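Side-chain contacts in bacterial leucyl aminopeptidase (Legionella pneumophila, PDB 6ESL), which probably cleaves amino acids such as leucine from the N-termini of peptides as a secreted two-zinc aminopeptidase of the M28 family: residues 132-135 with 136-140; 259-262 with 263-267; 266-269 with 270-274; 351-354 with 355-358; 371-374 with 375-379. One frame throughout, in Å; residues are numbered along the deposited sequence.

Contact 1 of 5, residues 132-135 with 136-140; sequences NIWQ and TLTHM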
loop_
_atom_site.group_PDB
_atom_site.type_symbol
_atom_site.label_atom_id
_atom_site.label_comp_id
_atom_site.label_asym_id
_atom_site.label_seq_id
_atom_site.Cartn_x
_atom_site.Cartn_y
_atom_site.Cartn_z
ATOM N N ASN B 132 -29.040 16.934 2.189
ATOM C CA ASN B 132 -29.155 16.758 0.733
ATOM C C ASN B 132 -28.848 15.292 0.408
ATOM O O ASN B 132 -29.552 14.645 -0.427
ATOM C CB ASN B 132 -28.111 17.649 0.015
ATOM C CG ASN B 132 -28.494 19.098 -0.026
ATOM O OD1 ASN B 132 -29.638 19.417 0.294
ATOM N ND2 ASN B 132 -27.594 19.975 -0.476
ATOM N N ILE B 133 -27.856 14.744 1.128
ATOM C CA ILE B 133 -27.468 13.368 0.928
ATOM C C ILE B 133 -28.669 12.467 1.248
ATOM O O ILE B 133 -29.053 11.570 0.475
ATOM C CB ILE B 133 -26.185 12.957 1.780
ATOM C CG1 ILE B 133 -24.971 13.708 1.272
ATOM C CG2 ILE B 133 -25.951 11.445 1.595
ATOM C CD1 ILE B 133 -23.806 13.735 2.231
ATOM N N TRP B 134 -29.269 12.699 2.396
ATOM C CA TRP B 134 -30.390 11.911 2.883
ATOM C C TRP B 134 -31.600 12.027 1.905
ATOM O O TRP B 134 -32.294 11.036 1.634
ATOM C CB TRP B 134 -30.797 12.412 4.323
ATOM C CG TRP B 134 -31.774 11.524 4.998
ATOM C CD1 TRP B 134 -33.116 11.759 5.145
ATOM C CD2 TRP B 134 -31.514 10.240 5.617
ATOM N NE1 TRP B 134 -33.699 10.695 5.815
ATOM C CE2 TRP B 134 -32.742 9.768 6.135
ATOM C CE3 TRP B 134 -30.337 9.441 5.800
ATOM C CZ2 TRP B 134 -32.870 8.523 6.791
ATOM C CZ3 TRP B 134 -30.449 8.222 6.470
ATOM C CH2 TRP B 134 -31.720 7.768 6.961
ATOM N N GLN B 135 -31.827 13.233 1.370
ATOM C CA GLN B 135 -32.910 13.471 0.396
ATOM C C GLN B 135 -32.706 12.710 -0.927
ATOM O O GLN B 135 -33.635 12.086 -1.441
ATOM C CB GLN B 135 -33.063 14.969 0.122
ATOM C CG GLN B 135 -33.540 15.772 1.320
ATOM C CD GLN B 135 -34.895 15.316 1.826
ATOM O OE1 GLN B 135 -35.790 15.002 1.041
ATOM N NE2 GLN B 135 -35.052 15.278 3.144
ATOM N N THR B 136 -31.489 12.767 -1.466
ATOM C CA THR B 136 -31.103 11.991 -2.659
ATOM C C THR B 136 -31.312 10.507 -2.451
ATOM O O THR B 136 -31.860 9.781 -3.298
ATOM C CB THR B 136 -29.662 12.308 -3.041
ATOM O OG1 THR B 136 -29.568 13.691 -3.368
ATOM C CG2 THR B 136 -29.209 11.486 -4.243
ATOM N N LEU B 137 -30.881 10.029 -1.308
ATOM C CA LEU B 137 -31.013 8.611 -0.919
ATOM C C LEU B 137 -32.496 8.191 -0.766
ATOM O O LEU B 137 -32.930 7.075 -1.151
ATOM C CB LEU B 137 -30.226 8.365 0.337
ATOM C CG LEU B 137 -30.112 6.886 0.713
ATOM C CD1 LEU B 137 -29.567 5.977 -0.346
ATOM C CD2 LEU B 137 -29.217 6.799 1.911
ATOM N N THR B 138 -33.279 9.106 -0.213
ATOM C CA THR B 138 -34.726 8.882 -0.140
ATOM C C THR B 138 -35.264 8.645 -1.529
ATOM O O THR B 138 -35.949 7.672 -1.757
ATOM C CB THR B 138 -35.408 10.036 0.604
ATOM O OG1 THR B 138 -34.904 10.005 1.960
ATOM C CG2 THR B 138 -36.990 9.946 0.577
ATOM N N HIS B 139 -34.927 9.513 -2.456
ATOM C CA HIS B 139 -35.466 9.339 -3.814
ATOM C C HIS B 139 -34.916 8.058 -4.450
ATOM O O HIS B 139 -35.657 7.224 -4.984
ATOM C CB HIS B 139 -35.077 10.526 -4.654
ATOM C CG HIS B 139 -35.735 10.510 -5.999
ATOM N ND1 HIS B 139 -35.205 9.802 -7.069
ATOM C CD2 HIS B 139 -36.924 11.012 -6.420
ATOM C CE1 HIS B 139 -36.031 9.904 -8.096
ATOM N NE2 HIS B 139 -37.062 10.639 -7.735
ATOM N N MET B 140 -33.599 7.821 -4.349
ATOM C CA MET B 140 -33.023 6.639 -5.062
ATOM C C MET B 140 -33.623 5.372 -4.526
ATOM O O MET B 140 -33.963 4.499 -5.308
ATOM C CB MET B 140 -31.504 6.579 -4.920
ATOM C CG MET B 140 -30.799 7.615 -5.765
ATOM S SD MET B 140 -29.011 7.328 -5.887
ATOM C CE MET B 140 -28.880 5.905 -6.985
#

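Contact 2 of 5, residues 259-262 with 263-267; sequences GLVG and SQHVV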
loop_
_atom_site.group_PDB
_atom_site.type_symbol
_atom_site.label_atom_id
_atom_site.label_comp_id
_atom_site.label_asym_id
_atom_site.label_seq_id
_atom_site.Cartn_x
_atom_site.Cartn_y
_atom_site.Cartn_z
ATOM N N GLY B 259 -21.368 -7.433 -13.026
ATOM C CA GLY B 259 -19.941 -7.678 -13.199
ATOM C C GLY B 259 -19.059 -6.512 -13.727
ATOM O O GLY B 259 -18.030 -6.731 -14.429
ATOM N N LEU B 260 -19.445 -5.298 -13.374
ATOM C CA LEU B 260 -18.657 -4.071 -13.624
ATOM C C LEU B 260 -18.963 -3.608 -15.104
ATOM O O LEU B 260 -18.125 -2.971 -15.727
ATOM C CB LEU B 260 -17.182 -4.202 -13.349
ATOM C CG LEU B 260 -16.730 -4.880 -12.036
ATOM C CD1 LEU B 260 -15.228 -4.657 -11.821
ATOM C CD2 LEU B 260 -17.439 -4.238 -10.893
ATOM N N VAL B 261 -20.094 -4.038 -15.651
ATOM C CA VAL B 261 -20.336 -3.785 -17.038
ATOM C C VAL B 261 -20.224 -2.319 -17.467
ATOM O O VAL B 261 -19.621 -2.029 -18.484
ATOM C CB VAL B 261 -21.731 -4.333 -17.476
ATOM C CG1 VAL B 261 -21.969 -4.103 -18.999
ATOM C CG2 VAL B 261 -21.785 -5.829 -17.200
ATOM N N GLY B 262 -20.852 -1.433 -16.709
ATOM C CA GLY B 262 -20.914 -0.025 -17.030
ATOM C C GLY B 262 -19.568 0.628 -16.930
ATOM O O GLY B 262 -19.168 1.364 -17.843
ATOM N N SER B 263 -18.829 0.310 -15.872
ATOM C CA SER B 263 -17.510 0.889 -15.665
ATOM C C SER B 263 -16.613 0.509 -16.833
ATOM O O SER B 263 -15.817 1.321 -17.306
ATOM C CB SER B 263 -16.904 0.395 -14.351
ATOM O OG SER B 263 -16.770 -1.016 -14.350
ATOM N N GLN B 264 -16.745 -0.730 -17.297
ATOM C CA GLN B 264 -15.962 -1.205 -18.430
ATOM C C GLN B 264 -16.304 -0.397 -19.681
ATOM O O GLN B 264 -15.421 -0.042 -20.461
ATOM C CB GLN B 264 -16.220 -2.692 -18.675
ATOM C CG GLN B 264 -15.710 -3.603 -17.569
ATOM C CD GLN B 264 -16.047 -5.061 -17.812
ATOM O OE1 GLN B 264 -17.076 -5.556 -17.353
ATOM N NE2 GLN B 264 -15.179 -5.755 -18.538
ATOM N N HIS B 265 -17.586 -0.114 -19.877
ATOM C CA HIS B 265 -18.000 0.671 -21.030
ATOM C C HIS B 265 -17.401 2.072 -20.949
ATOM O O HIS B 265 -16.926 2.614 -21.947
ATOM C CB HIS B 265 -19.525 0.751 -21.107
ATOM C CG HIS B 265 -20.154 -0.395 -21.836
ATOM N ND1 HIS B 265 -20.465 -1.588 -21.218
ATOM C CD2 HIS B 265 -20.531 -0.532 -23.129
ATOM C CE1 HIS B 265 -21.007 -2.409 -22.100
ATOM N NE2 HIS B 265 -21.059 -1.793 -23.267
ATOM N N VAL B 266 -17.428 2.653 -19.753
ATOM C CA VAL B 266 -16.884 3.990 -19.532
ATOM C C VAL B 266 -15.375 4.056 -19.760
ATOM O O VAL B 266 -14.871 5.002 -20.367
ATOM C CB VAL B 266 -17.199 4.499 -18.112
ATOM C CG1 VAL B 266 -16.561 5.860 -17.884
ATOM C CG2 VAL B 266 -18.702 4.562 -17.893
ATOM N N VAL B 267 -14.661 3.049 -19.268
ATOM C CA VAL B 267 -13.210 2.990 -19.418
ATOM C C VAL B 267 -12.832 2.880 -20.889
ATOM O O VAL B 267 -11.880 3.505 -21.353
ATOM C CB VAL B 267 -12.609 1.799 -18.650
ATOM C CG1 VAL B 267 -11.108 1.723 -18.880
ATOM C CG2 VAL B 267 -12.923 1.913 -17.166
#

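Contact 3 of 5, residues 266-269 with 270-274; sequences VVQH and FQEQS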
loop_
_atom_site.group_PDB
_atom_site.type_symbol
_atom_site.label_atom_id
_atom_site.label_comp_id
_atom_site.label_asym_id
_atom_site.label_seq_id
_atom_site.Cartn_x
_atom_site.Cartn_y
_atom_site.Cartn_z
ATOM N N VAL B 266 -17.428 2.653 -19.753
ATOM C CA VAL B 266 -16.884 3.990 -19.532
ATOM C C VAL B 266 -15.375 4.056 -19.760
ATOM O O VAL B 266 -14.871 5.002 -20.367
ATOM C CB VAL B 266 -17.199 4.499 -18.112
ATOM C CG1 VAL B 266 -16.561 5.860 -17.884
ATOM C CG2 VAL B 266 -18.702 4.562 -17.893
ATOM N N VAL B 267 -14.661 3.049 -19.268
ATOM C CA VAL B 267 -13.210 2.990 -19.418
ATOM C C VAL B 267 -12.832 2.880 -20.889
ATOM O O VAL B 267 -11.880 3.505 -21.353
ATOM C CB VAL B 267 -12.609 1.799 -18.650
ATOM C CG1 VAL B 267 -11.108 1.723 -18.880
ATOM C CG2 VAL B 267 -12.923 1.913 -17.166
ATOM N N GLN B 268 -13.597 2.071 -21.612
ATOM C CA GLN B 268 -13.386 1.851 -23.013
ATOM C C GLN B 268 -13.709 3.124 -23.797
ATOM O O GLN B 268 -12.978 3.466 -24.720
ATOM C CB GLN B 268 -14.231 0.682 -23.539
ATOM C CG GLN B 268 -13.732 0.136 -24.870
ATOM C CD GLN B 268 -14.471 -1.134 -25.345
ATOM O OE1 GLN B 268 -14.947 -1.216 -26.468
ATOM N NE2 GLN B 268 -14.547 -2.126 -24.501
ATOM N N HIS B 269 -14.798 3.801 -23.428
ATOM C CA HIS B 269 -15.173 5.063 -24.009
ATOM C C HIS B 269 -14.017 6.072 -23.907
ATOM O O HIS B 269 -13.692 6.723 -24.931
ATOM C CB HIS B 269 -16.430 5.644 -23.386
ATOM C CG HIS B 269 -16.899 6.916 -24.033
ATOM N ND1 HIS B 269 -16.398 8.154 -23.677
ATOM C CD2 HIS B 269 -17.776 7.138 -25.044
ATOM C CE1 HIS B 269 -16.962 9.089 -24.430
ATOM N NE2 HIS B 269 -17.819 8.500 -25.238
ATOM N N PHE B 270 -13.431 6.187 -22.720
ATOM C CA PHE B 270 -12.349 7.124 -22.500
ATOM C C PHE B 270 -11.091 6.747 -23.291
ATOM O O PHE B 270 -10.373 7.634 -23.757
ATOM C CB PHE B 270 -11.951 7.200 -21.014
ATOM C CG PHE B 270 -12.789 8.182 -20.188
ATOM C CD1 PHE B 270 -14.144 8.098 -20.147
ATOM C CD2 PHE B 270 -12.177 9.112 -19.391
ATOM C CE1 PHE B 270 -14.912 8.995 -19.376
ATOM C CE2 PHE B 270 -12.934 9.974 -18.566
ATOM C CZ PHE B 270 -14.294 9.910 -18.551
ATOM N N GLN B 271 -10.799 5.454 -23.419
ATOM C CA GLN B 271 -9.639 5.002 -24.149
ATOM C C GLN B 271 -9.810 5.292 -25.677
ATOM O O GLN B 271 -8.933 5.824 -26.289
ATOM C CB GLN B 271 -9.454 3.541 -23.881
ATOM C CG GLN B 271 -8.221 2.998 -24.461
ATOM C CD GLN B 271 -7.926 1.531 -24.050
ATOM O OE1 GLN B 271 -8.629 0.846 -23.194
ATOM N NE2 GLN B 271 -6.838 1.013 -24.679
ATOM N N GLU B 272 -10.983 5.006 -26.228
ATOM C CA GLU B 272 -11.285 5.212 -27.620
ATOM C C GLU B 272 -11.395 6.678 -28.011
ATOM O O GLU B 272 -11.145 6.990 -29.176
ATOM C CB GLU B 272 -12.595 4.544 -27.966
ATOM C CG GLU B 272 -12.557 3.032 -27.964
ATOM C CD GLU B 272 -13.969 2.426 -27.979
ATOM O OE1 GLU B 272 -14.998 3.157 -27.744
ATOM O OE2 GLU B 272 -14.026 1.206 -28.209
ATOM N N GLN B 273 -11.636 7.547 -27.037
ATOM C CA GLN B 273 -11.679 8.984 -27.266
ATOM C C GLN B 273 -10.399 9.664 -26.748
ATOM O O GLN B 273 -10.320 10.892 -26.714
ATOM C CB GLN B 273 -12.910 9.599 -26.599
ATOM C CG GLN B 273 -14.232 9.053 -27.114
ATOM C CD GLN B 273 -14.425 9.297 -28.598
ATOM O OE1 GLN B 273 -13.585 9.918 -29.250
ATOM N NE2 GLN B 273 -15.535 8.810 -29.139
ATOM N N SER B 274 -9.404 8.870 -26.343
ATOM C CA SER B 274 -8.159 9.417 -25.777
ATOM C C SER B 274 -8.495 10.541 -24.797
ATOM O O SER B 274 -8.136 11.692 -25.005
ATOM C CB SER B 274 -7.241 9.986 -26.883
ATOM O OG SER B 274 -7.018 9.074 -27.942
#

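Contact 4 of 5, residues 351-354 with 355-358; sequences ETSF and ADHN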
loop_
_atom_site.group_PDB
_atom_site.type_symbol
_atom_site.label_atom_id
_atom_site.label_comp_id
_atom_site.label_asym_id
_atom_site.label_seq_id
_atom_site.Cartn_x
_atom_site.Cartn_y
_atom_site.Cartn_z
ATOM N N GLU B 351 -17.086 1.850 3.694
ATOM C CA GLU B 351 -17.757 2.023 4.980
ATOM C C GLU B 351 -17.361 1.025 6.057
ATOM O O GLU B 351 -17.426 1.354 7.260
ATOM C CB GLU B 351 -19.288 1.942 4.812
ATOM C CG GLU B 351 -19.742 0.550 4.273
ATOM C CD GLU B 351 -21.229 0.404 3.941
ATOM O OE1 GLU B 351 -21.865 1.428 3.717
ATOM O OE2 GLU B 351 -21.702 -0.760 3.930
ATOM N N THR B 352 -16.976 -0.178 5.661
ATOM C CA THR B 352 -16.576 -1.219 6.581
ATOM C C THR B 352 -15.425 -2.024 5.988
ATOM O O THR B 352 -15.120 -1.956 4.799
ATOM C CB THR B 352 -17.686 -2.269 6.861
ATOM O OG1 THR B 352 -18.016 -2.921 5.645
ATOM C CG2 THR B 352 -18.991 -1.655 7.325
ATOM N N SER B 353 -14.860 -2.868 6.805
ATOM C CA SER B 353 -14.008 -3.919 6.250
ATOM C C SER B 353 -14.864 -4.913 5.474
ATOM O O SER B 353 -16.099 -4.984 5.611
ATOM C CB SER B 353 -13.285 -4.693 7.391
ATOM O OG SER B 353 -14.263 -5.510 8.095
ATOM N N PHE B 354 -14.176 -5.762 4.755
ATOM C CA PHE B 354 -14.793 -6.896 4.051
ATOM C C PHE B 354 -15.436 -7.909 4.996
ATOM O O PHE B 354 -16.618 -8.281 4.817
ATOM C CB PHE B 354 -13.787 -7.619 3.150
ATOM C CG PHE B 354 -14.426 -8.770 2.407
ATOM C CD1 PHE B 354 -15.304 -8.524 1.315
ATOM C CD2 PHE B 354 -14.213 -10.108 2.853
ATOM C CE1 PHE B 354 -15.940 -9.545 0.674
ATOM C CE2 PHE B 354 -14.868 -11.164 2.194
ATOM C CZ PHE B 354 -15.727 -10.876 1.112
ATOM N N ALA B 355 -14.741 -8.240 6.042
ATOM C CA ALA B 355 -15.230 -9.140 7.026
ATOM C C ALA B 355 -16.462 -8.646 7.789
ATOM O O ALA B 355 -17.267 -9.414 8.114
ATOM C CB ALA B 355 -14.136 -9.488 7.989
ATOM N N ASP B 356 -16.516 -7.334 8.013
ATOM C CA ASP B 356 -17.573 -6.653 8.761
ATOM C C ASP B 356 -18.563 -5.865 7.900
ATOM O O ASP B 356 -19.226 -4.951 8.390
ATOM C CB ASP B 356 -16.962 -5.733 9.823
ATOM C CG ASP B 356 -16.107 -6.485 10.823
ATOM O OD1 ASP B 356 -15.987 -7.721 10.695
ATOM O OD2 ASP B 356 -15.556 -5.838 11.739
ATOM N N HIS B 357 -18.659 -6.217 6.620
ATOM C CA HIS B 357 -19.553 -5.532 5.680
ATOM C C HIS B 357 -21.036 -5.705 6.031
ATOM O O HIS B 357 -21.420 -6.680 6.683
ATOM C CB HIS B 357 -19.293 -6.015 4.251
ATOM C CG HIS B 357 -19.831 -7.382 3.967
ATOM N ND1 HIS B 357 -21.101 -7.597 3.480
ATOM C CD2 HIS B 357 -19.269 -8.607 4.104
ATOM C CE1 HIS B 357 -21.299 -8.894 3.327
ATOM N NE2 HIS B 357 -20.203 -9.530 3.699
ATOM N N ASN B 358 -21.865 -4.763 5.577
ATOM C CA ASN B 358 -23.295 -4.776 5.889
ATOM C C ASN B 358 -23.918 -6.101 5.478
ATOM O O ASN B 358 -23.675 -6.603 4.381
ATOM C CB ASN B 358 -24.009 -3.618 5.188
ATOM C CG ASN B 358 -25.495 -3.588 5.481
ATOM O OD1 ASN B 358 -26.014 -4.433 6.212
ATOM N ND2 ASN B 358 -26.191 -2.612 4.910
HETATM O O HOH W 1 -20.366 -2.988 4.224
#

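Contact 5 of 5, residues 371-374 with 375-379; sequences LNLE and HMTNF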
loop_
_atom_site.group_PDB
_atom_site.type_symbol
_atom_site.label_atom_id
_atom_site.label_comp_id
_atom_site.label_asym_id
_atom_site.label_seq_id
_atom_site.Cartn_x
_atom_site.Cartn_y
_atom_site.Cartn_z
ATOM N N LEU B 371 -28.549 2.772 7.971
ATOM C CA LEU B 371 -27.390 3.602 7.668
ATOM C C LEU B 371 -27.125 4.763 8.627
ATOM O O LEU B 371 -27.967 5.107 9.377
ATOM C CB LEU B 371 -27.422 4.115 6.245
ATOM C CG LEU B 371 -27.753 3.117 5.139
ATOM C CD1 LEU B 371 -27.726 3.793 3.795
ATOM C CD2 LEU B 371 -26.839 1.929 5.178
ATOM N N ASN B 372 -25.951 5.356 8.548
ATOM C CA ASN B 372 -25.500 6.425 9.416
ATOM C C ASN B 372 -25.139 7.634 8.534
ATOM O O ASN B 372 -24.215 7.616 7.677
ATOM C CB ASN B 372 -24.290 5.926 10.142
ATOM C CG ASN B 372 -23.737 6.913 11.142
ATOM O OD1 ASN B 372 -23.114 7.927 10.779
ATOM N ND2 ASN B 372 -23.889 6.555 12.437
ATOM N N LEU B 373 -25.836 8.723 8.783
ATOM C CA LEU B 373 -25.708 9.893 7.923
ATOM C C LEU B 373 -24.394 10.594 8.126
ATOM O O LEU B 373 -23.839 11.127 7.150
ATOM C CB LEU B 373 -26.921 10.854 8.082
ATOM C CG LEU B 373 -26.903 12.143 7.306
ATOM C CD1 LEU B 373 -26.783 11.824 5.828
ATOM C CD2 LEU B 373 -28.265 12.841 7.622
ATOM N N GLU B 374 -23.833 10.529 9.320
ATOM C CA GLU B 374 -22.532 11.124 9.543
ATOM C C GLU B 374 -21.473 10.371 8.658
ATOM O O GLU B 374 -20.628 10.996 8.103
ATOM C CB GLU B 374 -22.129 11.018 10.994
ATOM C CG GLU B 374 -20.817 11.683 11.286
ATOM C CD GLU B 374 -20.458 11.626 12.747
ATOM O OE1 GLU B 374 -20.973 12.475 13.487
ATOM O OE2 GLU B 374 -19.687 10.741 13.161
ATOM N N HIS B 375 -21.561 9.055 8.582
ATOM C CA HIS B 375 -20.642 8.260 7.749
ATOM C C HIS B 375 -20.767 8.674 6.275
ATOM O O HIS B 375 -19.825 9.004 5.662
ATOM C CB HIS B 375 -21.002 6.799 7.872
ATOM C CG HIS B 375 -19.825 5.871 7.921
ATOM N ND1 HIS B 375 -19.868 4.579 7.458
ATOM C CD2 HIS B 375 -18.591 6.038 8.431
ATOM C CE1 HIS B 375 -18.710 3.998 7.661
ATOM N NE2 HIS B 375 -17.915 4.862 8.248
ATOM N N MET B 376 -21.985 8.784 5.778
ATOM C CA MET B 376 -22.219 9.172 4.391
ATOM C C MET B 376 -21.685 10.536 4.113
ATOM O O MET B 376 -21.166 10.804 3.077
ATOM C CB MET B 376 -23.696 9.102 4.033
ATOM C CG MET B 376 -24.241 7.701 3.972
ATOM S SD MET B 376 -25.879 7.452 3.284
ATOM C CE MET B 376 -26.933 8.078 4.568
ATOM N N THR B 377 -21.853 11.413 5.077
ATOM C CA THR B 377 -21.329 12.805 4.978
ATOM C C THR B 377 -19.783 12.821 4.928
ATOM O O THR B 377 -19.150 13.542 4.154
ATOM C CB THR B 377 -21.870 13.675 6.161
ATOM O OG1 THR B 377 -23.293 13.672 6.113
ATOM C CG2 THR B 377 -21.406 15.019 6.094
ATOM N N ASN B 378 -19.165 11.970 5.732
ATOM C CA ASN B 378 -17.706 11.836 5.741
ATOM C C ASN B 378 -17.143 11.382 4.393
ATOM O O ASN B 378 -16.124 11.903 3.933
ATOM C CB ASN B 378 -17.251 10.900 6.896
ATOM C CG ASN B 378 -17.258 11.587 8.266
ATOM O OD1 ASN B 378 -17.143 10.900 9.349
ATOM N ND2 ASN B 378 -17.411 12.928 8.275
ATOM N N PHE B 379 -17.809 10.449 3.771
ATOM C CA PHE B 379 -17.441 10.035 2.421
ATOM C C PHE B 379 -17.633 11.111 1.368
ATOM O O PHE B 379 -16.717 11.315 0.520
ATOM C CB PHE B 379 -18.134 8.706 2.031
ATOM C CG PHE B 379 -17.543 7.525 2.717
ATOM C CD1 PHE B 379 -16.418 6.872 2.205
ATOM C CD2 PHE B 379 -18.081 7.078 3.869
ATOM C CE1 PHE B 379 -15.914 5.705 2.852
ATOM C CE2 PHE B 379 -17.488 6.025 4.620
ATOM C CZ PHE B 379 -16.413 5.352 4.097
#

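Contact 1 of 5, residues 132-135 with 136-140
N132 O accepts a hydrogen bond from T136 N at 2.9 Å and I133 O one from L137 N at 3.0 Å, the four-residue spacing of an alpha helix; residues 132-135 and 136-140 are successive turns of helix 130-142. The T136 bond is nearly straight, with an N-H...O angle of 173°. H139 N continues the pattern by donating to Q135 O.

W134 O is gripped twice, by T138 N at 2.8 Å and by T138 OG1, also at 2.8 Å. The two donors reach this oxygen from opposite faces of the carbonyl plane, and OG1 is tilted 35° from that plane. T138 can add the second bond because its hydroxyl lies beside its own backbone N and anti to its carbonyl carbon (chi1 -64°), folded back over the preceding turn. The hydroxyl oxygen OG1 of T138 also lies over one face of the W134 indole, 4.1 Å from CD1, the two side chains crossing obliquely.

One turn round, CB of L137 rests 3.4 Å from I133 O. I133 and L137 are both buried and press against helix 373-391, I133 on T377 and L137 on M376. N132 sends its amide ND2 to E232 of helix 220-239. The helix thus packs on helix 373-391 through I133 and L137, with Q135 and T138 on its exposed side, and the T138-W134 pair is the familiar helical threonine whose hydroxyl returns to the carbonyl four residues earlier.

Contact 2 of 5, residues 259-262 with 263-267
V261 and H265 lie side by side and point the same way on the first turn of helix 261-272, for which L260 is the N-cap residue. CE1 of the imidazole passes 3.7 Å from V261 CG1. With CG beside its backbone N (chi1 -87°), H265 turns its ring back along the helix, and ND1 donates to V261 O at 2.9 Å. This bond is straight (167°) and runs in the ring plane, yet ND1 stands above the plane of the carbonyl. The backbone N of H265 reaches the same oxygen at 3.1 Å from the opposite face, so two donors of one residue grip V261 O. Ring rotation is thereby fixed, and H77 of the second subunit stacks on this imidazole.

L260 O, in turn, receives Q264 N. S263 OG lies 2.7 Å from L260 O; it shares a hydrogen bond with S338 OG, linking the helix start to helix 336-340. The aliphatic part of Q264 folds over this carbonyl too, CG being 3.1 Å from L260 O. L260 itself has its side chain about 8 Å from a zinc ion. Next along the helix, V266 N donates to G262 O at 2.9 Å, while V266 CG2 sits 3.2 Å from that oxygen.

Contact 3 of 5, residues 266-269 with 270-274
H269 and Q273 meet where helix 261-272 ends in a Schellman motif, with S274, at positive phi, as the C-prime residue. S274 N returns to Q271 O at 3.1 Å, and I275 N to F270 O. Before that, the helical pattern fades: E272 N still bonds to Q268 O at 2.9 Å, whereas Q273 N makes a weak bond to H269 O, bent to 133°.

Q273 CG, set beside its backbone N and anti to its carbonyl carbon (chi1 -61°), lies over one face of the H269 imidazole as a CH-pi contact; a bend at chi2 turns the amide beyond it. CG is 4.1 Å from the ring centroid and 21° off the ring normal, displaced toward the rim. H269 ND1 is buried here and has no polar partner in the model. On another side of the helix, V266 and F270 run alongside each other, V266 CG1 touching F270 CE1 at 3.8 Å, while F270 CD1 comes 3.2 Å from V266 O.

This apolar side faces the core. The F270 ring meets Y249 of strand 248-253 and W339 of helix 336-340, each edge-to-face. V266 packs on I251 and Y253 of the same strand, V267 reaches W339, and the H269 ring meets F179 of strand 176-183.

Contact 4 of 5, residues 351-354 with 355-358
E351 and T352 are tied to N358 by a water in a tight reversal of the chain, within the loop that leads from strand 346-350 to helix 373-391. The directions of residues 351-354 and 355-358 differ by 135°, and a type I beta turn from F354 to H357 brings the chain round.

At the head of the turn S353 OG accepts from D356 N at 2.9 Å. The hydroxyl can reach over because it sits between its own backbone N and carbonyl carbon (chi1 71°). T352 OG1 donates to S353 O at 2.8 Å and passes 3.0 Å from H357 CA, while T352 CB rests against D356 O. The rings of F354 and H357 meet obliquely, centroids 5.8 Å apart and planes at 31°.

Farther along, the water donates to E351 OE2 at 2.6 Å and to T352 OG1 at 2.7 Å, and accepts from N358 N at 2.7 Å. The other carboxylate oxygen, E351 OE1, takes the backbone N-H of G287 and of Y288, and N358 OD1 receives Y360 N. F354 N hydrogen-bonds to S327 OG, joining the turn to the end of strand 324-327 of the same chain.

Both protons of the water are committed and it accepts a third bond, which fixes its orientation. T352 OG1, receiving from the water and giving to S353 O, relays a chain of directed bonds from N358 into the turn.

Contact 5 of 5, residues 371-374 with 375-379
N372 OD1 takes H375 N at 2.9 Å, capping the N-terminus of helix 373-391 with N372 as the N-cap residue. The donor lies in the plane of the amide, on a lone pair of OD1. N372 CG stands anti to the backbone N (chi1 -177°), which brings OD1 to H375 N. The first backbone bond follows, M376 N to N372 O at 3.2 Å.

L373 O is held twice, by T377 N at 2.9 Å and by T377 OG1 at 2.8 Å, arriving from opposite faces of the carbonyl. M376 lies between two leucines and crosses each at about a right angle: its SD is 4.1 Å from L371 CD1, and its CE is 4.0 Å from L373 CD1.

A second shell positions these groups. T377 OG1 hydrogen-bonds to S130 OG, and E374 OE2 makes a salt bridge to R289, whose side chain also touches N372 and H375. From helix 130-142, L137 packs on L371 and W134 on M376. H375 NE2 has a weak bond to T296 O. One turn on, F379 covers a face of the H375 imidazole, its CE2 standing 3.7 Å above the ring plane, over the centre.

In the fold
Along the chain the contacts follow their numbering. Contacts 2 and 3 are the start and end of one helix, 261-272, share V266 and V267, and have centres 11 Å apart. Contacts 1 and 5 lie on separate helices, 130-142 and 373-391, that pack together on one side of the chain's centre, their own centres 12 Å apart. Contact 4, in the loop before helix 373-391, has its centre 15 Å from that of contact 5 and touches it through E351 against H375 and F379. Contact 3 lies about 32 Å from contacts 4 and 5, centre to centre. Contacts 2 and 4 come nearest a zinc ion, side chains about 8 and 9 Å away, and probably frame the active-site surroundings.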